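GTN Reductase (Agrobacterium tumefaciens, PDB 5N6G) probably reduces activated carbon-carbon double bonds as an FMN-containing ene-reductase of the Old Yellow Enzyme family, using NADH or NADPH. Local coordinates at residues P23-R28 and Q97-G102; E54-S59 and E78-I83; V175-H178 and L184-Q187. All coordinates share one frame; numbering follows the deposited sequence.

Interaction 1: residues P23-R28 and Q97-G102; sequences PLTRNR and QIWHVG. With FMN (flavin mononucleotide), chain B; 8OZ (2-Phenylacrylic acid), chain C.
Gln97 turns CG anti to its backbone N (chi1 -172°), and its extended chain carries the amide to the ring of Pro23. Trp99 makes the same turn (chi1 -166°), which brings the six-membered part of its indole near the hydroxyl of Thr25. The contact lies at the C-terminal mouth of the TIM barrel of an Old Yellow Enzyme. Residues 23-28 lie in the loop after the first barrel strand, and Gln97 to Trp99 end the third. The isoalloxazine ring of FMN is held between them.

The Pro23 ring lies over the pyrimidine part of the flavin, with CG 3.4 Å from FMN C2. Its CG is also 3.5 Å from Gln97 NE2, so it packs on both the amide and the flavin. The amide pairs with the flavin through two bonds. FMN N3 donates to Gln97 OE1, and Gln97 NE2 donates to FMN O2 at 2.9 Å with a nearly straight angle of 171°. The paired bonds fix which way round the amide lies.

Thr25 holds the flavin at N5 and O4. Its backbone N donates to FMN N5 at 2.8 Å. Its OG1 donates to FMN O4 at 2.7 Å. The hydroxyl probably helps set the flavin redox potential, as the matching threonine does in Old Yellow Enzyme. The carbonyl of Pro23 accepts a bond from the ribityl hydroxyl O2'. Gly55 N also bonds to the flavin.

Val101 CG1 sits over one face of the indole, toward its rim. The CH2 carbon C of 2-phenylacrylic acid rests against both Thr25 and Trp99, 3.2 Å from Trp99 CZ2 and 3.3 Å from Thr25 OG1.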
loop_
_atom_site.group_PDB
_atom_site.type_symbol
_atom_site.label_atom_id
_atom_site.label_comp_id
_atom_site.label_asym_id
_atom_site.label_seq_id
_atom_site.Cartn_x
_atom_site.Cartn_y
_atom_site.Cartn_z
ATOM N N PRO A 23 5.290 2.306 -0.593
ATOM C CA PRO A 23 4.437 2.687 -1.730
ATOM C C PRO A 23 4.225 4.194 -1.753
ATOM O O PRO A 23 3.927 4.805 -0.722
ATOM C CB PRO A 23 3.127 1.948 -1.454
ATOM C CG PRO A 23 3.119 1.718 0.051
ATOM C CD PRO A 23 4.572 1.490 0.403
ATOM N N LEU A 24 4.375 4.797 -2.932
ATOM C CA LEU A 24 4.284 6.244 -3.064
ATOM C C LEU A 24 3.521 6.627 -4.331
ATOM O O LEU A 24 4.093 6.618 -5.426
ATOM C CB LEU A 24 5.676 6.854 -3.088
ATOM C CG LEU A 24 6.527 6.637 -1.837
ATOM C CD1 LEU A 24 8.001 6.752 -2.200
ATOM C CD2 LEU A 24 6.114 7.643 -0.784
ATOM N N THR A 25 2.268 7.032 -4.166
ATOM C CA THR A 25 1.476 7.628 -5.249
ATOM C C THR A 25 2.120 8.912 -5.751
ATOM O O THR A 25 2.391 9.842 -4.978
ATOM C CB THR A 25 0.057 7.905 -4.731
ATOM O OG1 THR A 25 -0.579 6.654 -4.455
ATOM C CG2 THR A 25 -0.793 8.660 -5.749
ATOM N N ARG A 26 2.381 8.969 -7.061
ATOM C CA ARG A 26 2.997 10.142 -7.660
ATOM C C ARG A 26 2.178 10.768 -8.779
ATOM O O ARG A 26 2.542 11.845 -9.240
ATOM C CB ARG A 26 4.404 9.803 -8.206
ATOM C CG ARG A 26 5.306 8.981 -7.245
ATOM C CD ARG A 26 5.604 9.689 -5.932
ATOM N NE ARG A 26 6.155 11.022 -6.165
ATOM C CZ ARG A 26 7.440 11.285 -6.391
ATOM N NH1 ARG A 26 8.341 10.310 -6.376
ATOM N NH2 ARG A 26 7.823 12.519 -6.619
ATOM N N ASN A 27 1.085 10.132 -9.210
ATOM C CA ASN A 27 0.164 10.665 -10.230
ATOM C C ASN A 27 0.868 11.093 -11.517
ATOM O O ASN A 27 0.625 12.181 -12.068
ATOM C CB ASN A 27 -0.634 11.838 -9.672
ATOM C CG ASN A 27 -1.236 11.535 -8.336
ATOM O OD1 ASN A 27 -0.653 11.867 -7.305
ATOM N ND2 ASN A 27 -2.406 10.907 -8.333
ATOM N N ARG A 28 1.714 10.207 -12.024
ATOM C CA ARG A 28 2.476 10.485 -13.228
ATOM C C ARG A 28 2.249 9.421 -14.293
ATOM O O ARG A 28 3.130 9.158 -15.113
ATOM C CB ARG A 28 3.948 10.622 -12.875
ATOM C CG ARG A 28 4.239 12.013 -12.303
ATOM C CD ARG A 28 5.575 12.004 -11.688
ATOM N NE ARG A 28 6.184 13.291 -11.349
ATOM C CZ ARG A 28 6.099 13.874 -10.155
ATOM N NH1 ARG A 28 5.357 13.355 -9.206
ATOM N NH2 ARG A 28 6.798 14.962 -9.899
ATOM N N GLN A 97 1.405 -2.853 -5.234
ATOM C CA GLN A 97 0.453 -2.546 -4.165
ATOM C C GLN A 97 -0.936 -2.472 -4.789
ATOM O O GLN A 97 -1.337 -1.429 -5.299
ATOM C CB GLN A 97 0.792 -1.247 -3.435
ATOM C CG GLN A 97 -0.126 -1.122 -2.220
ATOM C CD GLN A 97 -0.079 0.190 -1.479
ATOM O OE1 GLN A 97 -0.243 1.272 -2.050
ATOM N NE2 GLN A 97 0.073 0.098 -0.175
ATOM N N ILE A 98 -1.685 -3.564 -4.720
ATOM C CA ILE A 98 -2.960 -3.630 -5.427
ATOM C C ILE A 98 -4.037 -2.973 -4.566
ATOM O O ILE A 98 -4.153 -3.231 -3.360
ATOM C CB ILE A 98 -3.302 -5.076 -5.834
ATOM C CG1 ILE A 98 -3.432 -6.026 -4.638
ATOM C CG2 ILE A 98 -2.243 -5.574 -6.866
ATOM C CD1 ILE A 98 -3.879 -7.459 -5.075
ATOM N N TRP A 99 -4.818 -2.100 -5.185
ATOM C CA TRP A 99 -5.527 -1.046 -4.482
ATOM C C TRP A 99 -6.994 -0.989 -4.891
ATOM O O TRP A 99 -7.332 -1.174 -6.055
ATOM C CB TRP A 99 -4.864 0.257 -4.827
ATOM C CG TRP A 99 -5.168 1.470 -4.018
ATOM C CD1 TRP A 99 -5.746 1.548 -2.783
ATOM C CD2 TRP A 99 -4.818 2.803 -4.390
ATOM N NE1 TRP A 99 -5.778 2.864 -2.368
ATOM C CE2 TRP A 99 -5.218 3.656 -3.338
ATOM C CE3 TRP A 99 -4.202 3.355 -5.517
ATOM C CZ2 TRP A 99 -5.004 5.022 -3.381
ATOM C CZ3 TRP A 99 -3.996 4.700 -5.570
ATOM C CH2 TRP A 99 -4.406 5.533 -4.515
ATOM N N HIS A 100 -7.857 -0.721 -3.924
ATOM C CA HIS A 100 -9.218 -0.277 -4.177
ATOM C C HIS A 100 -9.501 0.828 -3.178
ATOM O O HIS A 100 -9.411 0.619 -1.962
ATOM C CB HIS A 100 -10.250 -1.418 -4.044
ATOM C CG HIS A 100 -11.586 -1.085 -4.609
ATOM N ND1 HIS A 100 -12.315 0.019 -4.225
ATOM C CD2 HIS A 100 -12.332 -1.726 -5.541
ATOM C CE1 HIS A 100 -13.442 0.056 -4.918
ATOM N NE2 HIS A 100 -13.481 -0.998 -5.714
ATOM N N VAL A 101 -9.844 2.002 -3.684
ATOM C CA VAL A 101 -10.032 3.169 -2.825
ATOM C C VAL A 101 -11.365 3.220 -2.101
ATOM O O VAL A 101 -11.516 4.035 -1.179
ATOM C CB VAL A 101 -9.935 4.489 -3.603
ATOM C CG1 VAL A 101 -8.557 4.608 -4.212
ATOM C CG2 VAL A 101 -11.014 4.594 -4.672
ATOM N N GLY A 102 -12.335 2.405 -2.491
ATOM C CA GLY A 102 -13.663 2.527 -1.911
ATOM C C GLY A 102 -14.225 3.924 -2.040
ATOM O O GLY A 102 -14.275 4.505 -3.127
HETATM N N1 FMN B . 0.953 4.810 1.278
HETATM C C2 FMN B . 0.397 3.739 0.622
HETATM O O2 FMN B . 0.076 2.691 1.227
HETATM N N3 FMN B . 0.213 3.802 -0.742
HETATM C C4 FMN B . 0.501 4.887 -1.549
HETATM O O4 FMN B . 0.341 4.823 -2.768
HETATM C C4A FMN B . 1.057 6.022 -0.846
HETATM N N5 FMN B . 1.389 7.079 -1.543
HETATM C C5A FMN B . 2.066 8.092 -0.887
HETATM C C6 FMN B . 2.528 9.170 -1.634
HETATM C C7 FMN B . 3.311 10.156 -1.051
HETATM C C7M FMN B . 3.815 11.289 -1.910
HETATM C C8 FMN B . 3.635 10.079 0.308
HETATM C C8M FMN B . 4.533 11.097 0.957
HETATM C C9 FMN B . 3.156 9.015 1.069
HETATM C C9A FMN B . 2.382 8.019 0.475
HETATM N N10 FMN B . 1.978 6.871 1.191
HETATM C C10 FMN B . 1.289 5.869 0.567
HETATM C "C1'" FMN B . 2.475 6.695 2.563
HETATM C "C2'" FMN B . 3.918 6.206 2.560
HETATM O "O2'" FMN B . 4.005 4.889 2.004
HETATM C "C3'" FMN B . 4.552 6.194 3.952
HETATM O "O3'" FMN B . 3.753 5.410 4.834
HETATM C "C4'" FMN B . 4.719 7.585 4.560
HETATM O "O4'" FMN B . 5.400 8.447 3.645
HETATM C "C5'" FMN B . 5.431 7.546 5.900
HETATM O "O5'" FMN B . 6.769 7.033 5.744
HETATM P P FMN B . 8.111 7.948 5.758
HETATM O O1P FMN B . 8.153 8.582 7.132
HETATM O O2P FMN B . 7.896 8.995 4.678
HETATM O O3P FMN B . 9.214 6.994 5.481
HETATM C C4 8OZ C . -1.004 10.232 -0.952
HETATM C C5 8OZ C . -1.755 10.749 -1.982
HETATM C C6 8OZ C . -2.702 9.962 -2.598
HETATM C C7 8OZ C . -2.887 8.651 -2.198
HETATM C C8 8OZ C . -2.270 6.282 0.627
HETATM C C 8OZ C . -2.354 5.750 -1.767
HETATM O O 8OZ C . -2.213 5.120 0.950
HETATM C C1 8OZ C . -2.241 6.670 -0.821
HETATM C C2 8OZ C . -2.121 8.113 -1.173
HETATM C C3 8OZ C . -1.184 8.924 -0.540
HETATM O O1 8OZ C . -2.379 7.250 1.504
#

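Interaction 2: residues E54-S59 and E78-I83; sequences EGTPIS and EGWKKI
Thr56 OG1 comes within 3.6 Å of Trp80 NE1, but each has its polar partner in the loop between strand and helix. Thr56 OG1 is hydrogen-bonded to the carbonyl of Pro69, and Trp80 NE1 to that of Gly70. The two buried polar groups are thus satisfied side by side by consecutive carbonyls.

Across the contact itself the touch is van der Waals packing. Thr56 holds OG1 anti to its backbone N (chi1 -174°), which brings the hydroxyl obliquely to NE1 and CZ2 of the indole. Its CB follows, 4.0 Å from Trp80 CZ2. The two side chains run past each other in opposite directions. Glu54 meets the far end of the same ring. Its OE2 lies 4.1 Å from Trp80 CH2, and the carboxylate plane stands 85° from the indole plane. That oxygen is hydrogen-bonded to Tyr42 OH.

This is the strand-to-helix packing of a beta-alpha-beta unit in the TIM barrel. Trp80 reaches from helix 74-89 to the outer side of strand 50-57. The Phe172 ring packs edge-to-face with the indole, Tyr42 of helix 36-43 touches it too, and strand 94-99 lies next to 50-57 in the sheet.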
loop_
_atom_site.group_PDB
_atom_site.type_symbol
_atom_site.label_atom_id
_atom_site.label_comp_id
_atom_site.label_asym_id
_atom_site.label_seq_id
_atom_site.Cartn_x
_atom_site.Cartn_y
_atom_site.Cartn_z
ATOM N N GLU A 54 3.766 2.354 -5.986
ATOM C CA GLU A 54 2.596 3.192 -5.760
ATOM C C GLU A 54 1.335 2.345 -5.808
ATOM O O GLU A 54 1.263 1.351 -6.529
ATOM C CB GLU A 54 2.520 4.284 -6.835
ATOM C CG GLU A 54 2.288 3.787 -8.268
ATOM C CD GLU A 54 2.898 4.720 -9.316
ATOM O OE1 GLU A 54 2.263 5.741 -9.683
ATOM O OE2 GLU A 54 4.026 4.428 -9.775
ATOM N N GLY A 55 0.307 2.763 -5.083
ATOM C CA GLY A 55 -0.949 2.055 -5.173
ATOM C C GLY A 55 -1.395 1.943 -6.610
ATOM O O GLY A 55 -1.335 2.923 -7.373
ATOM N N THR A 56 -1.793 0.741 -7.005
ATOM C CA THR A 56 -2.185 0.469 -8.382
ATOM C C THR A 56 -3.554 -0.201 -8.385
ATOM O O THR A 56 -3.692 -1.339 -7.894
ATOM C CB THR A 56 -1.099 -0.356 -9.083
ATOM O OG1 THR A 56 -1.421 -0.492 -10.480
ATOM C CG2 THR A 56 -0.879 -1.704 -8.476
ATOM N N PRO A 57 -4.597 0.465 -8.869
ATOM C CA PRO A 57 -5.945 -0.079 -8.709
ATOM C C PRO A 57 -6.194 -1.323 -9.527
ATOM O O PRO A 57 -5.703 -1.484 -10.649
ATOM C CB PRO A 57 -6.850 1.080 -9.144
ATOM C CG PRO A 57 -6.028 2.299 -8.756
ATOM C CD PRO A 57 -4.617 1.909 -9.139
ATOM N N ILE A 58 -7.012 -2.200 -8.934
ATOM C CA ILE A 58 -7.424 -3.448 -9.579
ATOM C C ILE A 58 -8.509 -3.239 -10.625
ATOM O O ILE A 58 -8.795 -4.157 -11.414
ATOM C CB ILE A 58 -7.934 -4.437 -8.514
ATOM C CG1 ILE A 58 -9.133 -3.832 -7.778
ATOM C CG2 ILE A 58 -6.824 -4.776 -7.529
ATOM C CD1 ILE A 58 -9.750 -4.763 -6.732
ATOM N N SER A 59 -9.124 -2.065 -10.662
ATOM C CA SER A 59 -10.247 -1.798 -11.548
ATOM C C SER A 59 -10.421 -0.294 -11.618
ATOM O O SER A 59 -9.919 0.443 -10.768
ATOM C CB SER A 59 -11.530 -2.422 -11.024
ATOM O OG SER A 59 -11.841 -1.810 -9.778
ATOM N N GLU A 78 1.531 -4.165 -19.948
ATOM C CA GLU A 78 2.740 -4.023 -20.750
ATOM C C GLU A 78 3.653 -2.954 -20.170
ATOM O O GLU A 78 4.869 -3.137 -20.101
ATOM C CB GLU A 78 2.369 -3.679 -22.200
ATOM C CG GLU A 78 3.574 -3.459 -23.100
ATOM C CD GLU A 78 4.433 -4.708 -23.256
ATOM O OE1 GLU A 78 3.922 -5.824 -23.015
ATOM O OE2 GLU A 78 5.622 -4.571 -23.619
ATOM N N GLY A 79 3.083 -1.822 -19.749
ATOM C CA GLY A 79 3.901 -0.783 -19.143
ATOM C C GLY A 79 4.565 -1.240 -17.861
ATOM O O GLY A 79 5.725 -0.918 -17.598
ATOM N N TRP A 80 3.833 -1.982 -17.025
ATOM C CA TRP A 80 4.448 -2.527 -15.823
ATOM C C TRP A 80 5.532 -3.550 -16.141
ATOM O O TRP A 80 6.522 -3.669 -15.389
ATOM C CB TRP A 80 3.396 -3.163 -14.941
ATOM C CG TRP A 80 2.593 -2.219 -14.110
ATOM C CD1 TRP A 80 1.234 -2.087 -14.118
ATOM C CD2 TRP A 80 3.075 -1.311 -13.102
ATOM N NE1 TRP A 80 0.839 -1.163 -13.188
ATOM C CE2 TRP A 80 1.946 -0.659 -12.558
ATOM C CE3 TRP A 80 4.342 -0.984 -12.615
ATOM C CZ2 TRP A 80 2.046 0.297 -11.544
ATOM C CZ3 TRP A 80 4.436 -0.005 -11.608
ATOM C CH2 TRP A 80 3.294 0.609 -11.092
ATOM N N LYS A 81 5.360 -4.328 -17.217
ATOM C CA LYS A 81 6.378 -5.312 -17.566
ATOM C C LYS A 81 7.712 -4.640 -17.862
ATOM O O LYS A 81 8.769 -5.169 -17.510
ATOM C CB LYS A 81 5.898 -6.153 -18.751
ATOM C CG LYS A 81 6.829 -7.287 -19.148
ATOM C CD LYS A 81 6.915 -8.356 -18.058
ATOM C CE LYS A 81 7.737 -9.561 -18.508
ATOM N NZ LYS A 81 7.818 -10.600 -17.448
ATOM N N LYS A 82 7.695 -3.477 -18.503
ATOM C CA LYS A 82 8.948 -2.759 -18.724
ATOM C C LYS A 82 9.601 -2.386 -17.397
ATOM O O LYS A 82 10.829 -2.461 -17.257
ATOM C CB LYS A 82 8.690 -1.515 -19.571
ATOM C CG LYS A 82 9.950 -0.780 -19.984
ATOM C CD LYS A 82 9.619 0.551 -20.655
ATOM C CE LYS A 82 10.817 1.104 -21.413
ATOM N NZ LYS A 82 10.649 0.966 -22.895
ATOM N N ILE A 83 8.785 -1.991 -16.413
ATOM C CA ILE A 83 9.286 -1.591 -15.102
ATOM C C ILE A 83 9.869 -2.786 -14.349
ATOM O O ILE A 83 10.979 -2.711 -13.808
ATOM C CB ILE A 83 8.166 -0.908 -14.301
ATOM C CG1 ILE A 83 7.869 0.456 -14.928
ATOM C CG2 ILE A 83 8.552 -0.789 -12.824
ATOM C CD1 ILE A 83 6.660 1.115 -14.407
#

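Interaction 3: residues V175-H178 and L184-Q187; sequences VEIH and LIEQ. With FMN (flavin mononucleotide), chain B; 8OZ (2-Phenylacrylic acid), chain C.
A single water joins the end of the strand to the start of the helix, beside an isoleucine pair. His178 O accepts from the water at 2.8 Å, and Ile185 N donates to it at 3.1 Å. The water thus links the last strand carbonyl to the first helical turn. Next to it, Ile185 CD1 meets Ile177 CG2 at 3.6 Å and also lies 3.7 Å from His178 O. The two isoleucine side chains cross at about a right angle. Ile185 keeps CG1 beside its backbone N (chi1 -65°), and the extended end carries CD1 to the strand.

Strand 174-178 is the fourth strand of the TIM barrel, and the short helix 184-189 follows in the loop at its C-terminal end. Helix 204-222 packs on both isoleucines, through Val215 and Leu211.

His178 turns the other way, into the active site, with CG anti to the backbone N (chi1 -161°). NE2 donates to the carboxylate O of 2-phenylacrylic acid at 2.9 Å, with an angle of 152°. The acceptor sits at the ring edge, near its plane. His178 ND1 is hydrogen-bonded to Ala180 N, which helps fix the ring's rotation. Asn181 ND2 bonds to the acid as well.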
loop_
_atom_site.group_PDB
_atom_site.type_symbol
_atom_site.label_atom_id
_atom_site.label_comp_id
_atom_site.label_asym_id
_atom_site.label_seq_id
_atom_site.Cartn_x
_atom_site.Cartn_y
_atom_site.Cartn_z
ATOM N N VAL A 175 2.548 -9.312 -4.614
ATOM C CA VAL A 175 1.685 -8.161 -4.390
ATOM C C VAL A 175 1.656 -7.816 -2.913
ATOM O O VAL A 175 1.797 -8.679 -2.037
ATOM C CB VAL A 175 0.236 -8.369 -4.878
ATOM C CG1 VAL A 175 0.218 -8.746 -6.360
ATOM C CG2 VAL A 175 -0.515 -9.396 -4.052
ATOM N N GLU A 176 1.430 -6.541 -2.650
ATOM C CA GLU A 176 1.046 -6.049 -1.338
ATOM C C GLU A 176 -0.408 -5.612 -1.422
ATOM O O GLU A 176 -0.734 -4.684 -2.167
ATOM C CB GLU A 176 1.930 -4.882 -0.893
ATOM C CG GLU A 176 1.502 -4.275 0.435
ATOM C CD GLU A 176 2.439 -3.182 0.940
ATOM O OE1 GLU A 176 3.505 -3.494 1.550
ATOM O OE2 GLU A 176 2.082 -1.995 0.760
ATOM N N ILE A 177 -1.275 -6.257 -0.655
ATOM C CA ILE A 177 -2.666 -5.821 -0.603
ATOM C C ILE A 177 -2.730 -4.522 0.188
ATOM O O ILE A 177 -2.309 -4.464 1.344
ATOM C CB ILE A 177 -3.550 -6.902 0.034
ATOM C CG1 ILE A 177 -3.619 -8.146 -0.838
ATOM C CG2 ILE A 177 -4.935 -6.369 0.261
ATOM C CD1 ILE A 177 -4.038 -9.410 -0.073
ATOM N N HIS A 178 -3.266 -3.465 -0.420
ATOM C CA HIS A 178 -3.457 -2.202 0.293
ATOM C C HIS A 178 -4.647 -2.320 1.232
ATOM O O HIS A 178 -5.804 -2.207 0.811
ATOM C CB HIS A 178 -3.667 -1.055 -0.677
ATOM C CG HIS A 178 -3.432 0.291 -0.077
ATOM N ND1 HIS A 178 -3.545 0.542 1.274
ATOM C CD2 HIS A 178 -3.066 1.466 -0.647
ATOM C CE1 HIS A 178 -3.238 1.805 1.515
ATOM N NE2 HIS A 178 -2.958 2.392 0.364
ATOM N N LEU A 184 -10.664 0.928 0.836
ATOM C CA LEU A 184 -11.855 0.066 0.911
ATOM C C LEU A 184 -11.765 -0.952 2.045
ATOM O O LEU A 184 -12.736 -1.140 2.784
ATOM C CB LEU A 184 -12.087 -0.656 -0.410
ATOM C CG LEU A 184 -13.344 -1.546 -0.436
ATOM C CD1 LEU A 184 -14.603 -0.713 -0.341
ATOM C CD2 LEU A 184 -13.361 -2.444 -1.693
ATOM N N ILE A 185 -10.659 -1.690 2.134
ATOM C CA ILE A 185 -10.591 -2.759 3.123
ATOM C C ILE A 185 -10.685 -2.172 4.519
ATOM O O ILE A 185 -11.385 -2.710 5.387
ATOM C CB ILE A 185 -9.322 -3.603 2.928
ATOM C CG1 ILE A 185 -9.385 -4.322 1.572
ATOM C CG2 ILE A 185 -9.202 -4.658 4.029
ATOM C CD1 ILE A 185 -8.114 -5.055 1.177
ATOM N N GLU A 186 -10.002 -1.050 4.753
ATOM C CA GLU A 186 -10.070 -0.379 6.049
ATOM C C GLU A 186 -11.457 0.154 6.342
ATOM O O GLU A 186 -11.869 0.228 7.507
ATOM C CB GLU A 186 -9.098 0.795 6.126
ATOM C CG GLU A 186 -7.861 0.482 6.846
ATOM C CD GLU A 186 -7.232 1.676 7.567
ATOM O OE1 GLU A 186 -7.778 2.820 7.620
ATOM O OE2 GLU A 186 -6.143 1.419 8.092
ATOM N N GLN A 187 -12.171 0.591 5.309
ATOM C CA GLN A 187 -13.540 1.065 5.494
ATOM C C GLN A 187 -14.437 -0.035 6.064
ATOM O O GLN A 187 -15.296 0.224 6.913
ATOM C CB GLN A 187 -14.092 1.595 4.167
ATOM C CG GLN A 187 -13.460 2.905 3.720
ATOM C CD GLN A 187 -13.564 3.163 2.218
ATOM O OE1 GLN A 187 -14.563 2.834 1.582
ATOM N NE2 GLN A 187 -12.542 3.799 1.665
HETATM N N1 FMN B . 0.953 4.810 1.278
HETATM C C2 FMN B . 0.397 3.739 0.622
HETATM O O2 FMN B . 0.076 2.691 1.227
HETATM N N3 FMN B . 0.213 3.802 -0.742
HETATM C C4 FMN B . 0.501 4.887 -1.549
HETATM O O4 FMN B . 0.341 4.823 -2.768
HETATM C C4A FMN B . 1.057 6.022 -0.846
HETATM N N5 FMN B . 1.389 7.079 -1.543
HETATM C C5A FMN B . 2.066 8.092 -0.887
HETATM C C6 FMN B . 2.528 9.170 -1.634
HETATM C C7 FMN B . 3.311 10.156 -1.051
HETATM C C7M FMN B . 3.815 11.289 -1.910
HETATM C C8 FMN B . 3.635 10.079 0.308
HETATM C C8M FMN B . 4.533 11.097 0.957
HETATM C C9 FMN B . 3.156 9.015 1.069
HETATM C C9A FMN B . 2.382 8.019 0.475
HETATM N N10 FMN B . 1.978 6.871 1.191
HETATM C C10 FMN B . 1.289 5.869 0.567
HETATM C "C1'" FMN B . 2.475 6.695 2.563
HETATM C "C2'" FMN B . 3.918 6.206 2.560
HETATM O "O2'" FMN B . 4.005 4.889 2.004
HETATM C "C3'" FMN B . 4.552 6.194 3.952
HETATM O "O3'" FMN B . 3.753 5.410 4.834
HETATM C "C4'" FMN B . 4.719 7.585 4.560
HETATM O "O4'" FMN B . 5.400 8.447 3.645
HETATM C "C5'" FMN B . 5.431 7.546 5.900
HETATM O "O5'" FMN B . 6.769 7.033 5.744
HETATM P P FMN B . 8.111 7.948 5.758
HETATM O O1P FMN B . 8.153 8.582 7.132
HETATM O O2P FMN B . 7.896 8.995 4.678
HETATM O O3P FMN B . 9.214 6.994 5.481
HETATM C C4 8OZ C . -1.004 10.232 -0.952
HETATM C C5 8OZ C . -1.755 10.749 -1.982
HETATM C C6 8OZ C . -2.702 9.962 -2.598
HETATM C C7 8OZ C . -2.887 8.651 -2.198
HETATM C C8 8OZ C . -2.270 6.282 0.627
HETATM C C 8OZ C . -2.354 5.750 -1.767
HETATM O O 8OZ C . -2.213 5.120 0.950
HETATM C C1 8OZ C . -2.241 6.670 -0.821
HETATM C C2 8OZ C . -2.121 8.113 -1.173
HETATM C C3 8OZ C . -1.184 8.924 -0.540
HETATM O O1 8OZ C . -2.379 7.250 1.504
HETATM O O HOH W 1 -8.307 -0.992 0.321
#

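In the fold
The three contacts follow barrel strands 50-57, 94-99 and 174-178, three consecutive strands of the parallel barrel sheet. Interaction 1 lies in the middle. Its centre is about 10 Å from the centre of each of the others, while the centres of interactions 2 and 3 are about 16 Å apart. Backbone bonds tie the strands: Thr56 N to Gln97 O is 2.8 Å, and Ile98 N to Glu176 O is 2.9 Å. Interactions 1 and 3 share FMN and 2-phenylacrylic acid, and the His178 ring stacks on Trp99. Interaction 2 lies behind the flavin site on the helix side of the barrel and adjoins the flavin through Gly55.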